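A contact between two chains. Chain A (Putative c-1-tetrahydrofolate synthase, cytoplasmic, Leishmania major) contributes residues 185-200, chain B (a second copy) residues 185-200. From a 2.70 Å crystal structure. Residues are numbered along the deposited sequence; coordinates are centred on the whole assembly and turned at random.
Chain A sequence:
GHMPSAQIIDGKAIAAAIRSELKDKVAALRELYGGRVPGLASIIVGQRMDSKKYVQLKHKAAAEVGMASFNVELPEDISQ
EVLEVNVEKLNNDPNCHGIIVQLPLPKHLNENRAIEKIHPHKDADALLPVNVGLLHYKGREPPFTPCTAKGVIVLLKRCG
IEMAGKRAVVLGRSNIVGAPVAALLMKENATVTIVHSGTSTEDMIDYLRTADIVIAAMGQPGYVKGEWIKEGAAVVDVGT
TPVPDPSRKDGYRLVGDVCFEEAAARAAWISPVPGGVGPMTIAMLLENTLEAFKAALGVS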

ATOM      1  N   LEU A 185       0.264   9.085   6.338  1.00 24.49           N
ATOM      2  CA  LEU A 185      -0.564   9.672   7.390  1.00 24.48           C
ATOM      3  C   LEU A 185      -1.170   8.624   8.333  1.00 25.56           C
ATOM      4  O   LEU A 185      -1.265   8.860   9.537  1.00 26.22           O
ATOM      5  N   MET A 186      -1.588   7.480   7.790  1.00 26.13           N
ATOM      6  CA  MET A 186      -2.101   6.379   8.617  1.00 27.48           C
ATOM      7  C   MET A 186      -0.980   5.775   9.442  1.00 28.88           C
ATOM      8  O   MET A 186      -1.178   5.415  10.599  1.00 30.01           O
ATOM      9  N   LYS A 187       0.193   5.663   8.832  1.00 29.12           N
ATOM     10  CA  LYS A 187       1.397   5.207   9.519  1.00 30.76           C
ATOM     11  C   LYS A 187       1.739   6.159  10.674  1.00 30.88           C
ATOM     12  O   LYS A 187       2.300   5.739  11.692  1.00 32.43           O
ATOM     13  N   GLU A 188       1.384   7.432  10.508  1.00 29.30           N
ATOM     14  CA  GLU A 188       1.560   8.434  11.558  1.00 29.52           C
ATOM     15  C   GLU A 188       0.347   8.470  12.516  1.00 29.84           C
ATOM     16  O   GLU A 188       0.269   9.330  13.399  1.00 30.29           O
ATOM     17  N   ASN A 189      -0.579   7.529  12.324  1.00 29.58           N
ATOM     18  CA  ASN A 189      -1.732   7.296  13.202  1.00 30.20           C
ATOM     19  C   ASN A 189      -2.846   8.337  13.104  1.00 28.80           C
ATOM     20  O   ASN A 189      -3.639   8.511  14.037  1.00 29.51           O
ATOM     21  N   ALA A 190      -2.907   9.012  11.960  1.00 26.71           N
ATOM     22  CA  ALA A 190      -4.073   9.805  11.599  1.00 25.40           C
ATOM     23  C   ALA A 190      -5.059   8.837  10.971  1.00 25.00           C
ATOM     24  O   ALA A 190      -4.653   7.870  10.330  1.00 25.08           O
ATOM     25  N   THR A 191      -6.347   9.074  11.177  1.00 24.54           N
ATOM     26  CA  THR A 191      -7.365   8.226  10.587  1.00 24.50           C
ATOM     27  C   THR A 191      -7.696   8.830   9.231  1.00 23.13           C
ATOM     28  O   THR A 191      -8.140   9.973   9.149  1.00 21.96           O
ATOM     29  N   VAL A 192      -7.442   8.063   8.169  1.00 23.18           N
ATOM     30  CA  VAL A 192      -7.399   8.612   6.816  1.00 22.38           C
ATOM     31  C   VAL A 192      -8.568   8.158   5.945  1.00 23.11           C
ATOM     32  O   VAL A 192      -8.942   6.986   5.952  1.00 24.17           O
ATOM     33  N   THR A 193      -9.137   9.110   5.204  1.00 22.81           N
ATOM     34  CA  THR A 193     -10.129   8.833   4.164  1.00 23.59           C
ATOM     35  C   THR A 193      -9.623   9.364   2.824  1.00 23.34           C
ATOM     36  O   THR A 193      -9.222  10.528   2.720  1.00 22.55           O
ATOM     37  N   ILE A 194      -9.648   8.513   1.801  1.00 24.21           N
ATOM     38  CA  ILE A 194      -9.167   8.895   0.475  1.00 24.23           C
ATOM     39  C   ILE A 194     -10.357   9.196  -0.422  1.00 24.88           C
ATOM     40  O   ILE A 194     -11.105   8.299  -0.781  1.00 26.16           O
ATOM     41  N   VAL A 195     -10.538  10.468  -0.760  1.00 24.37           N
ATOM     42  CA  VAL A 195     -11.585  10.880  -1.689  1.00 25.38           C
ATOM     43  C   VAL A 195     -11.046  10.808  -3.121  1.00 26.53           C
ATOM     44  O   VAL A 195      -9.868  11.116  -3.367  1.00 25.78           O
ATOM     45  N   HIS A 196     -11.914  10.405  -4.050  1.00 28.31           N
ATOM     46  CA  HIS A 196     -11.533  10.172  -5.446  1.00 29.96           C
ATOM     47  C   HIS A 196     -12.714  10.396  -6.406  1.00 32.27           C
ATOM     48  O   HIS A 196     -13.789  10.821  -5.982  1.00 32.43           O
ATOM     49  N   SER A 197     -12.509  10.118  -7.694  1.00 34.39           N
ATOM     50  CA  SER A 197     -13.533  10.341  -8.727  1.00 36.94           C
ATOM     51  C   SER A 197     -14.868   9.647  -8.453  1.00 38.28           C
ATOM     52  O   SER A 197     -15.915  10.113  -8.900  1.00 39.94           O
ATOM     53  N   GLY A 198     -14.818   8.517  -7.751  1.00 37.89           N
ATOM     54  CA  GLY A 198     -16.025   7.795  -7.363  1.00 39.02           C
ATOM     55  C   GLY A 198     -16.744   8.423  -6.185  1.00 37.52           C
ATOM     56  O   GLY A 198     -17.921   8.151  -5.959  1.00 38.64           O
ATOM     57  N   THR A 199     -16.039   9.265  -5.432  1.00 35.31           N
ATOM     58  CA  THR A 199     -16.602   9.894  -4.238  1.00 34.04           C
ATOM     59  C   THR A 199     -17.634  10.949  -4.608  1.00 35.21           C
ATOM     60  O   THR A 199     -17.408  11.771  -5.490  1.00 35.78           O
ATOM     61  N   SER A 200     -18.770  10.907  -3.922  1.00 35.92           N
ATOM     62  CA  SER A 200     -19.822  11.891  -4.103  1.00 37.20           C
ATOM     63  C   SER A 200     -19.348  13.245  -3.588  1.00 35.87           C
ATOM     64  O   SER A 200     -18.502  13.312  -2.687  1.00 34.13           O
TER
ATOM     65  N   LEU B 185     -11.592  -2.326  -1.940  1.00 32.56           N
ATOM     66  CA  LEU B 185     -12.828  -1.544  -1.843  1.00 32.60           C
ATOM     67  C   LEU B 185     -12.687  -0.232  -2.614  1.00 32.66           C
ATOM     68  O   LEU B 185     -13.608   0.162  -3.334  1.00 33.80           O
ATOM     69  N   MET B 186     -11.537   0.430  -2.473  1.00 31.67           N
ATOM     70  CA  MET B 186     -11.267   1.669  -3.217  1.00 32.05           C
ATOM     71  C   MET B 186     -11.203   1.419  -4.719  1.00 33.90           C
ATOM     72  O   MET B 186     -11.731   2.213  -5.492  1.00 34.99           O
ATOM     73  N   LYS B 187     -10.563   0.322  -5.124  1.00 34.73           N
ATOM     74  CA  LYS B 187     -10.485  -0.059  -6.541  1.00 36.99           C
ATOM     75  C   LYS B 187     -11.878  -0.279  -7.135  1.00 38.50           C
ATOM     76  O   LYS B 187     -12.069  -0.127  -8.338  1.00 40.32           O
ATOM     77  N   GLU B 188     -12.846  -0.615  -6.281  1.00 38.02           N
ATOM     78  CA  GLU B 188     -14.254  -0.714  -6.680  1.00 39.67           C
ATOM     79  C   GLU B 188     -15.027   0.609  -6.504  1.00 39.42           C
ATOM     80  O   GLU B 188     -16.257   0.605  -6.409  1.00 40.38           O
ATOM     81  N   ASN B 189     -14.301   1.727  -6.471  1.00 38.41           N
ATOM     82  CA  ASN B 189     -14.869   3.067  -6.262  1.00 38.13           C
ATOM     83  C   ASN B 189     -15.733   3.237  -5.005  1.00 36.90           C
ATOM     84  O   ASN B 189     -16.716   3.984  -5.001  1.00 37.86           O
ATOM     85  N   ALA B 190     -15.341   2.554  -3.932  1.00 34.94           N
ATOM     86  CA  ALA B 190     -15.850   2.859  -2.605  1.00 33.40           C
ATOM     87  C   ALA B 190     -14.950   3.928  -1.980  1.00 31.65           C
ATOM     88  O   ALA B 190     -13.743   3.952  -2.226  1.00 30.86           O
ATOM     89  N   THR B 191     -15.541   4.822  -1.191  1.00 30.95           N
ATOM     90  CA  THR B 191     -14.781   5.850  -0.485  1.00 29.59           C
ATOM     91  C   THR B 191     -14.464   5.319   0.910  1.00 28.32           C
ATOM     92  O   THR B 191     -15.313   5.349   1.800  1.00 28.48           O
ATOM     93  N   VAL B 192     -13.232   4.847   1.089  1.00 27.43           N
ATOM     94  CA  VAL B 192     -12.861   4.043   2.247  1.00 26.46           C
ATOM     95  C   VAL B 192     -12.133   4.843   3.322  1.00 25.56           C
ATOM     96  O   VAL B 192     -11.196   5.589   3.025  1.00 25.42           O
ATOM     97  N   THR B 193     -12.570   4.666   4.569  1.00 25.09           N
ATOM     98  CA  THR B 193     -11.852   5.159   5.731  1.00 24.45           C
ATOM     99  C   THR B 193     -11.378   3.942   6.526  1.00 24.67           C
ATOM    100  O   THR B 193     -12.159   3.030   6.780  1.00 25.51           O
ATOM    101  N   ILE B 194     -10.099   3.929   6.902  1.00 24.40           N
ATOM    102  CA  ILE B 194      -9.510   2.825   7.659  1.00 24.60           C
ATOM    103  C   ILE B 194      -9.351   3.219   9.130  1.00 24.79           C
ATOM    104  O   ILE B 194      -8.559   4.114   9.456  1.00 24.56           O
ATOM    105  N   VAL B 195     -10.106   2.550  10.003  1.00 25.12           N
ATOM    106  CA  VAL B 195     -10.028   2.762  11.451  1.00 25.64           C
ATOM    107  C   VAL B 195      -9.015   1.792  12.066  1.00 26.45           C
ATOM    108  O   VAL B 195      -8.831   0.682  11.573  1.00 26.80           O
ATOM    109  N   HIS B 196      -8.367   2.225  13.145  1.00 27.03           N
ATOM    110  CA  HIS B 196      -7.292   1.464  13.781  1.00 28.04           C
ATOM    111  C   HIS B 196      -7.066   1.963  15.220  1.00 29.43           C
ATOM    112  O   HIS B 196      -7.845   2.775  15.721  1.00 29.44           O
ATOM    113  N   SER B 197      -6.013   1.479  15.878  1.00 30.89           N
ATOM    114  CA  SER B 197      -5.756   1.804  17.287  1.00 32.81           C
ATOM    115  C   SER B 197      -5.532   3.294  17.547  1.00 32.50           C
ATOM    116  O   SER B 197      -5.865   3.789  18.624  1.00 33.74           O
ATOM    117  N   GLY B 198      -4.960   3.998  16.571  1.00 31.01           N
ATOM    118  CA  GLY B 198      -4.795   5.454  16.655  1.00 30.71           C
ATOM    119  C   GLY B 198      -6.098   6.249  16.640  1.00 29.72           C
ATOM    120  O   GLY B 198      -6.147   7.387  17.115  1.00 29.94           O
ATOM    121  N   THR B 199      -7.152   5.651  16.089  1.00 28.72           N
ATOM    122  CA  THR B 199      -8.460   6.298  15.996  1.00 28.05           C
ATOM    123  C   THR B 199      -9.168   6.293  17.346  1.00 29.66           C
ATOM    124  O   THR B 199      -9.204   5.271  18.029  1.00 30.77           O
ATOM    125  N   SER B 200      -9.741   7.432  17.725  1.00 29.99           N
ATOM    126  CA  SER B 200     -10.542   7.506  18.941  1.00 31.72           C
ATOM    127  C   SER B 200     -11.861   6.778  18.709  1.00 31.54           C
ATOM    128  O   SER B 200     -12.349   6.721  17.588  1.00 30.28           O
TER

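Strands 191-195 of the two copies run antiparallel and meet at T193, and direct backbone pairing is sparse: the one bond between them, I194(B) N to V192(A) O at 3.4 Å, is weak. Side chains and water supply most of the polar contacts. At the centre T193(A) OG1 and T193(B) OG1, both on m rotamers, hydrogen-bond at 2.5 Å; a hydroxyl can donate or accept, so identical residues can pair. Further along, T191(A) OG1 bonds T199(B) OG1 at 2.7 Å, and T199(A) OG1 bonds T191(B) OG1 at 2.8 Å. Each T199 OG1 also accepts from its own H196 N (2.7 Å in A, 3.0 Å in B).

H196 points toward the partner with chi1 p. Its two ring nitrogens serve different chains: H196(A) NE2 donates to A190(B) O at 2.8 Å and H196(B) NE2 to A190(A) O at 3.3 Å, while ND1 accepts from G198 N of its own turn, weakly in B. Water 1 donates to I194(B) O (2.7 Å) and accepts from V192(A) N (2.9 Å); water 2 likewise joins I194(A) O (2.7 Å) to V192(B) N (2.6 Å), satisfying backbone groups between the strands.

Flexible M186, t at chi1 and chi2, p at chi3, reaches across to I194: M186(A) SD lies 3.5 Å from I194(B) CG2.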

ATOM      1  CB  LEU A 185      -1.682  10.531   6.783  1.00 23.76           C
ATOM      2  CG  LEU A 185      -1.263  11.860   6.147  1.00 23.14           C
ATOM      3  CD1 LEU A 185      -2.477  12.575   5.587  1.00 22.48           C
ATOM      4  CD2 LEU A 185      -0.535  12.750   7.151  1.00 23.58           C
ATOM      5  CB  MET A 186      -2.753   5.283   7.767  1.00 28.04           C
ATOM      6  CG  MET A 186      -3.176   4.050   8.576  1.00 29.69           C
ATOM      7  SD  MET A 186      -4.338   2.971   7.727  1.00 29.65           S
ATOM      8  CE  MET A 186      -3.370   2.482   6.298  1.00 29.92           C
ATOM      9  CB  LYS A 187       2.546   5.132   8.515  1.00 30.66           C
ATOM     10  CG  LYS A 187       3.876   4.645   9.054  1.00 33.05           C
ATOM     11  CD  LYS A 187       4.975   4.875   8.013  1.00 33.55           C
ATOM     12  CE  LYS A 187       6.223   4.079   8.337  1.00 35.93           C
ATOM     13  NZ  LYS A 187       6.683   4.280   9.749  1.00 37.51           N
ATOM     14  CB  GLU A 188       1.809   9.814  10.932  1.00 28.13           C
ATOM     15  CG  GLU A 188       3.088  10.480  11.422  1.00 29.51           C
ATOM     16  CD  GLU A 188       4.354   9.846  10.861  1.00 29.77           C
ATOM     17  OE1 GLU A 188       4.319   9.295   9.745  1.00 30.27           O
ATOM     18  OE2 GLU A 188       5.398   9.914  11.533  1.00 30.66           O
ATOM     19  CB  ASN A 189      -1.290   7.066  14.653  1.00 32.19           C
ATOM     20  CG  ASN A 189      -0.545   5.759  14.824  1.00 34.36           C
ATOM     21  OD1 ASN A 189      -0.604   4.879  13.959  1.00 34.51           O
ATOM     22  ND2 ASN A 189       0.159   5.618  15.943  1.00 37.12           N
ATOM     23  CB  ALA A 190      -3.702  10.903  10.616  1.00 24.04           C
ATOM     24  CB  THR A 191      -8.590   8.108  11.501  1.00 25.46           C
ATOM     25  OG1 THR A 191      -8.169   7.621  12.783  1.00 27.03           O
ATOM     26  CG2 THR A 191      -9.603   7.150  10.918  1.00 26.06           C
ATOM     27  CB  VAL A 192      -6.080   8.231   6.110  1.00 22.29           C
ATOM     28  CG1 VAL A 192      -5.862   9.100   4.864  1.00 20.93           C
ATOM     29  CG2 VAL A 192      -4.894   8.359   7.073  1.00 21.98           C
ATOM     30  CB  THR A 193     -11.457   9.530   4.467  1.00 23.74           C
ATOM     31  OG1 THR A 193     -11.855   9.236   5.811  1.00 24.71           O
ATOM     32  CG2 THR A 193     -12.529   9.077   3.496  1.00 24.55           C
ATOM     33  CB  ILE A 194      -8.298   7.787  -0.158  1.00 25.01           C
ATOM     34  CG1 ILE A 194      -7.103   7.467   0.749  1.00 24.37           C
ATOM     35  CG2 ILE A 194      -7.799   8.220  -1.532  1.00 25.34           C
ATOM     36  CD1 ILE A 194      -6.513   6.093   0.519  1.00 25.04           C
ATOM     37  CB  VAL A 195     -12.080  12.311  -1.387  1.00 24.82           C
ATOM     38  CG1 VAL A 195     -13.197  12.694  -2.340  1.00 26.12           C
ATOM     39  CG2 VAL A 195     -12.552  12.421   0.053  1.00 23.29           C
ATOM     40  CB  HIS A 196     -10.953   8.753  -5.590  1.00 30.67           C
ATOM     41  CG  HIS A 196     -11.752   7.693  -4.894  1.00 31.36           C
ATOM     42  ND1 HIS A 196     -12.955   7.225  -5.378  1.00 33.53           N
ATOM     43  CD2 HIS A 196     -11.513   7.001  -3.754  1.00 30.73           C
ATOM     44  CE1 HIS A 196     -13.426   6.297  -4.561  1.00 33.71           C
ATOM     45  NE2 HIS A 196     -12.570   6.142  -3.568  1.00 32.06           N
ATOM     46  CB  SER A 197     -13.022   9.873 -10.089  1.00 39.20           C
ATOM     47  OG  SER A 197     -13.051   8.460 -10.185  1.00 40.12           O
ATOM     48  CB  THR A 199     -15.512  10.558  -3.362  1.00 31.55           C
ATOM     49  OG1 THR A 199     -14.406   9.662  -3.204  1.00 31.01           O
ATOM     50  CG2 THR A 199     -16.068  10.927  -1.989  1.00 29.92           C
ATOM     51  CB  SER A 200     -21.074  11.455  -3.342  1.00 37.82           C
ATOM     52  OG  SER A 200     -22.035  12.491  -3.292  1.00 39.18           O
TER
ATOM     53  CB  LEU B 185     -13.190  -1.254  -0.380  1.00 31.62           C
ATOM     54  CG  LEU B 185     -14.109  -2.219   0.388  1.00 32.47           C
ATOM     55  CD1 LEU B 185     -14.072  -3.636  -0.159  1.00 34.25           C
ATOM     56  CD2 LEU B 185     -13.763  -2.206   1.877  1.00 31.04           C
ATOM     57  CB  MET B 186      -9.974   2.349  -2.746  1.00 31.03           C
ATOM     58  CG  MET B 186      -9.639   3.644  -3.501  1.00 31.63           C
ATOM     59  SD  MET B 186      -8.487   4.744  -2.640  1.00 31.08           S
ATOM     60  CE  MET B 186      -7.102   3.639  -2.361  1.00 29.87           C
ATOM     61  CB  LYS B 187      -9.623  -1.316  -6.727  1.00 37.64           C
ATOM     62  CG  LYS B 187      -9.196  -1.603  -8.176  1.00 40.57           C
ATOM     63  CD  LYS B 187      -8.065  -0.675  -8.657  1.00 41.64           C
ATOM     64  CE  LYS B 187      -6.665  -1.267  -8.410  1.00 41.86           C
ATOM     65  NZ  LYS B 187      -6.292  -1.372  -6.959  1.00 39.97           N
ATOM     66  CB  GLU B 188     -14.946  -1.823  -5.878  1.00 39.63           C
ATOM     67  CG  GLU B 188     -15.841  -2.715  -6.729  1.00 42.48           C
ATOM     68  CD  GLU B 188     -15.058  -3.746  -7.518  1.00 43.63           C
ATOM     69  OE1 GLU B 188     -13.959  -4.134  -7.077  1.00 42.34           O
ATOM     70  OE2 GLU B 188     -15.545  -4.176  -8.581  1.00 47.16           O
ATOM     71  CB  ASN B 189     -15.611   3.545  -7.517  1.00 40.74           C
ATOM     72  CG  ASN B 189     -14.662   4.000  -8.618  1.00 41.88           C
ATOM     73  OD1 ASN B 189     -13.437   3.937  -8.468  1.00 40.32           O
ATOM     74  ND2 ASN B 189     -15.226   4.467  -9.728  1.00 44.16           N
ATOM     75  CB  ALA B 190     -15.872   1.605  -1.750  1.00 32.95           C
ATOM     76  CB  THR B 191     -15.559   7.179  -0.406  1.00 30.15           C
ATOM     77  OG1 THR B 191     -15.758   7.697  -1.730  1.00 31.20           O
ATOM     78  CG2 THR B 191     -14.802   8.207   0.434  1.00 28.61           C
ATOM     79  CB  VAL B 192     -11.939   2.883   1.837  1.00 26.46           C
ATOM     80  CG1 VAL B 192     -11.693   1.967   3.015  1.00 26.27           C
ATOM     81  CG2 VAL B 192     -12.539   2.107   0.683  1.00 27.85           C
ATOM     82  CB  THR B 193     -12.746   6.044   6.622  1.00 24.59           C
ATOM     83  OG1 THR B 193     -13.287   7.128   5.849  1.00 24.17           O
ATOM     84  CG2 THR B 193     -11.946   6.609   7.788  1.00 24.06           C
ATOM     85  CB  ILE B 194      -8.129   2.440   7.089  1.00 24.84           C
ATOM     86  CG1 ILE B 194      -8.260   1.961   5.635  1.00 25.13           C
ATOM     87  CG2 ILE B 194      -7.470   1.356   7.942  1.00 25.28           C
ATOM     88  CD1 ILE B 194      -6.924   1.852   4.907  1.00 25.46           C
ATOM     89  CB  VAL B 195     -11.414   2.582  12.126  1.00 26.34           C
ATOM     90  CG1 VAL B 195     -11.296   2.630  13.650  1.00 27.42           C
ATOM     91  CG2 VAL B 195     -12.387   3.647  11.642  1.00 25.28           C
ATOM     92  CB  HIS B 196      -6.016   1.574  12.933  1.00 27.55           C
ATOM     93  CG  HIS B 196      -5.679   2.973  12.518  1.00 26.34           C
ATOM     94  ND1 HIS B 196      -5.071   3.875  13.363  1.00 26.88           N
ATOM     95  CD2 HIS B 196      -5.867   3.624  11.346  1.00 25.28           C
ATOM     96  CE1 HIS B 196      -4.901   5.023  12.731  1.00 26.21           C
ATOM     97  NE2 HIS B 196      -5.375   4.898  11.505  1.00 24.97           N
ATOM     98  CB  SER B 197      -4.553   1.017  17.812  1.00 34.76           C
ATOM     99  OG  SER B 197      -3.340   1.523  17.282  1.00 35.09           O
ATOM    100  CB  THR B 199      -9.367   5.560  14.995  1.00 26.78           C
ATOM    101  OG1 THR B 199      -8.595   5.160  13.858  1.00 25.83           O
ATOM    102  CG2 THR B 199     -10.517   6.443  14.558  1.00 25.35           C
ATOM    103  CB  SER B 200     -10.797   8.964  19.342  1.00 32.09           C
ATOM    104  OG  SER B 200     -11.721   9.582  18.463  1.00 30.78           O
TER
HETATM  105  O   HOH W   1      -6.401   5.425   8.603  1.00 16.99           O
HETATM  106  O   HOH W   2     -11.328   5.577  -0.561  1.00 18.66           O